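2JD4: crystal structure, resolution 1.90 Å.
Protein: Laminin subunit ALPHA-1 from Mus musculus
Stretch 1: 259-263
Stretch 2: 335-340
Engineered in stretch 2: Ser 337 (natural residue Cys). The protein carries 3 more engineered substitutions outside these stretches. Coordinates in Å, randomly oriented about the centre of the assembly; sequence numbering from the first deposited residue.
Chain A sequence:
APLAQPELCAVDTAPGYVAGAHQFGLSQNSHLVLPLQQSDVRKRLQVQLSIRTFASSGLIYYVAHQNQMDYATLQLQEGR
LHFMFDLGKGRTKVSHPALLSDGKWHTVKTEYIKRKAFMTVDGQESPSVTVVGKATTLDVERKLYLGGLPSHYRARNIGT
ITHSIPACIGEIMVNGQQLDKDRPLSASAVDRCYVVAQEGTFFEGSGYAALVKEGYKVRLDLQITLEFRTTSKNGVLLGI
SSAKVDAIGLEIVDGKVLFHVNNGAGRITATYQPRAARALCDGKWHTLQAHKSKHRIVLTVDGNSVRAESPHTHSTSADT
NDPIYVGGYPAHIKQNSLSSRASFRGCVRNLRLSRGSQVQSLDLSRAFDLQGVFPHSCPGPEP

Stretch 1, residues 259-263: FHVNN
Stretch 2 335-340: QNSLSS

Residues 259-262 are strand, continuing one that begins earlier in the chain. Their phi/psi values are extended: -123/105 at Phe 259, -101/146 at His 260, -145/139 at Val 261 and -139/113 at Asn 262. Asn 263 breaks the pattern at -96/17.

The second stretch has no regular helix or strand. It opens with a type I beta turn from Gln 335 to Leu 338. Gln 335 leads in at -131/88. Asn 336 (-64/-18) and Ser 337 (-117/40) occupy the two central positions. A weak hydrogen bond from Leu 338 N to Gln 335 O, 3.4 Å long, closes the turn. Leu 338 then extends (-140/125), Ser 339 turns back (-88/-28) and Ser 340 is extended again (-94/160).

The register is set by His 260 and Ser 337, whose CA atoms lie 5.5 Å apart. The second stretch runs roughly opposite to the strand, from Asn 336 near Asn 262 to Ser 339 near His 260. No direct hydrogen bond joins the stretches, so the contact rests on packing and one bridging water. It buries 223 Å², both sides summed.

Strand alternation decides which side chains take part. The CA-to-CB bonds of His 260 and Asn 262 point toward the second stretch; those of Phe 259 and Val 261 point away. Both of the latter have chi1 t (176° and 167°); chi2 of Phe 259 is 35°.

His 260 and Ser 337 form the central pair. Both CA-to-CB bonds point toward the other stretch, and His 260 CB lies 3.9 Å from Ser 337 CB. His 260 has chi1 m (-51°) and chi2 -69°, which carries the ring alongside the second stretch. His 260 CD2 comes 3.3 Å from Ser 337 O, which sits at the ring edge, near its plane. A polarized ring C-H suits such a carbonyl neighbor. His 260 NE2 is 4.3 Å from Ser 339 OG, too far to bond. Both ring nitrogens are satisfied elsewhere in the structure.

Ser 337 is engineered, Cys in the natural sequence. Its chi1 is m (-69°). Ser 337 OG packs 3.7 Å from Asn 262 CB, a van der Waals contact; the hydroxyl is hydrogen-bonded elsewhere.

Asn 262 has chi1 t (-168°) and chi2 -46°. Both ends of its amide are used: OD1 bonds just outside the stretch, and ND2 meets a water. That water accepts from Asn 262 ND2 at 3.1 Å and donates to Asn 336 O at 2.9 Å, linking strand side chain to turn backbone. Asn 336 has chi1 t (-154°) and chi2 43°. Its CA-to-CB bond points sideways, but the side-chain end comes nearer, with Asn 336 ND2 4.2 Å from Asn 262 ND2. Asn 336 ND2 is hydrogen-bonded elsewhere.

The CA-to-CB bond of Leu 338 points away (chi1 m, -80°; chi2 t, 178°); that of Ser 339 is sideways (chi1 p, 63°). Outside the contact, Asn 263 has chi1 m (-58°) and chi2 -54°, Gln 335 has chi1 and chi2 m (-76°, -59°) and chi3 -34°, and Ser 340 has chi1 t (175°).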

# COMPACT_ATOMS: atom_id res chain seq x y z
N PHE A 259 19.40 -11.83 11.25
CA PHE A 259 18.93 -12.53 10.06
C PHE A 259 19.24 -14.01 10.29
O PHE A 259 20.40 -14.42 10.22
CB PHE A 259 19.68 -11.99 8.83
CG PHE A 259 19.34 -12.70 7.54
CD1 PHE A 259 18.06 -13.17 7.29
CD2 PHE A 259 20.31 -12.82 6.54
CE1 PHE A 259 17.75 -13.76 6.06
CE2 PHE A 259 20.01 -13.41 5.31
CZ PHE A 259 18.72 -13.88 5.07
N HIS A 260 18.20 -14.79 10.60
CA HIS A 260 18.36 -16.22 10.86
C HIS A 260 17.95 -17.05 9.66
O HIS A 260 17.01 -16.70 8.94
CB HIS A 260 17.48 -16.67 12.03
CG HIS A 260 17.63 -15.85 13.27
ND1 HIS A 260 18.78 -15.85 14.03
CD2 HIS A 260 16.77 -15.01 13.89
CE1 HIS A 260 18.62 -15.05 15.07
NE2 HIS A 260 17.40 -14.52 15.00
N VAL A 261 18.64 -18.16 9.46
CA VAL A 261 18.32 -19.06 8.36
C VAL A 261 18.56 -20.50 8.80
O VAL A 261 19.52 -20.78 9.51
CB VAL A 261 19.21 -18.75 7.13
CG1 VAL A 261 19.09 -19.87 6.10
CG2 VAL A 261 18.79 -17.43 6.50
N ASN A 262 17.66 -21.40 8.41
CA ASN A 262 17.82 -22.81 8.76
C ASN A 262 17.45 -23.67 7.56
O ASN A 262 16.29 -23.71 7.15
CB ASN A 262 16.93 -23.19 9.94
CG ASN A 262 17.28 -24.55 10.51
OD1 ASN A 262 17.46 -25.52 9.77
ND2 ASN A 262 17.38 -24.64 11.84
N ASN A 263 18.45 -24.34 7.00
CA ASN A 263 18.26 -25.20 5.84
C ASN A 263 18.06 -26.66 6.22
O ASN A 263 18.20 -27.56 5.39
CB ASN A 263 19.46 -25.06 4.90
CG ASN A 263 19.69 -23.62 4.46
OD1 ASN A 263 18.78 -22.98 3.93
ND2 ASN A 263 20.90 -23.11 4.67
N GLN A 335 7.36 -20.11 13.92
CA GLN A 335 8.38 -19.36 13.20
C GLN A 335 9.71 -19.89 13.72
O GLN A 335 10.29 -19.35 14.66
CB GLN A 335 8.24 -17.85 13.46
CG GLN A 335 7.08 -17.17 12.71
CD GLN A 335 7.19 -17.31 11.18
OE1 GLN A 335 8.29 -17.33 10.63
NE2 GLN A 335 6.05 -17.40 10.50
N ASN A 336 10.19 -20.95 13.08
CA ASN A 336 11.42 -21.60 13.52
C ASN A 336 12.70 -20.78 13.44
O ASN A 336 13.69 -21.13 14.09
CB ASN A 336 11.61 -22.92 12.77
CG ASN A 336 12.43 -23.91 13.57
OD1 ASN A 336 12.23 -24.05 14.78
ND2 ASN A 336 13.36 -24.60 12.91
N SER A 337 12.68 -19.70 12.67
CA SER A 337 13.87 -18.85 12.57
C SER A 337 13.66 -17.42 13.08
O SER A 337 14.14 -16.45 12.49
CB SER A 337 14.41 -18.85 11.14
OG SER A 337 14.95 -20.13 10.81
N LEU A 338 12.92 -17.31 14.18
CA LEU A 338 12.66 -16.04 14.85
C LEU A 338 12.74 -16.30 16.35
O LEU A 338 12.06 -17.19 16.86
CB LEU A 338 11.27 -15.49 14.49
CG LEU A 338 11.14 -14.77 13.14
CD1 LEU A 338 9.69 -14.33 12.92
CD2 LEU A 338 12.07 -13.56 13.12
N SER A 339 13.58 -15.56 17.06
CA SER A 339 13.69 -15.74 18.50
C SER A 339 12.65 -14.88 19.22
O SER A 339 12.18 -15.22 20.31
CB SER A 339 15.10 -15.40 19.00
OG SER A 339 15.43 -14.04 18.77
N SER A 340 12.29 -13.76 18.61
CA SER A 340 11.33 -12.84 19.19
C SER A 340 9.90 -13.08 18.72
O SER A 340 9.67 -13.67 17.66
CB SER A 340 11.71 -11.39 18.89
OG SER A 340 10.70 -10.50 19.36
O HOH W 1 16.26 -22.52 13.86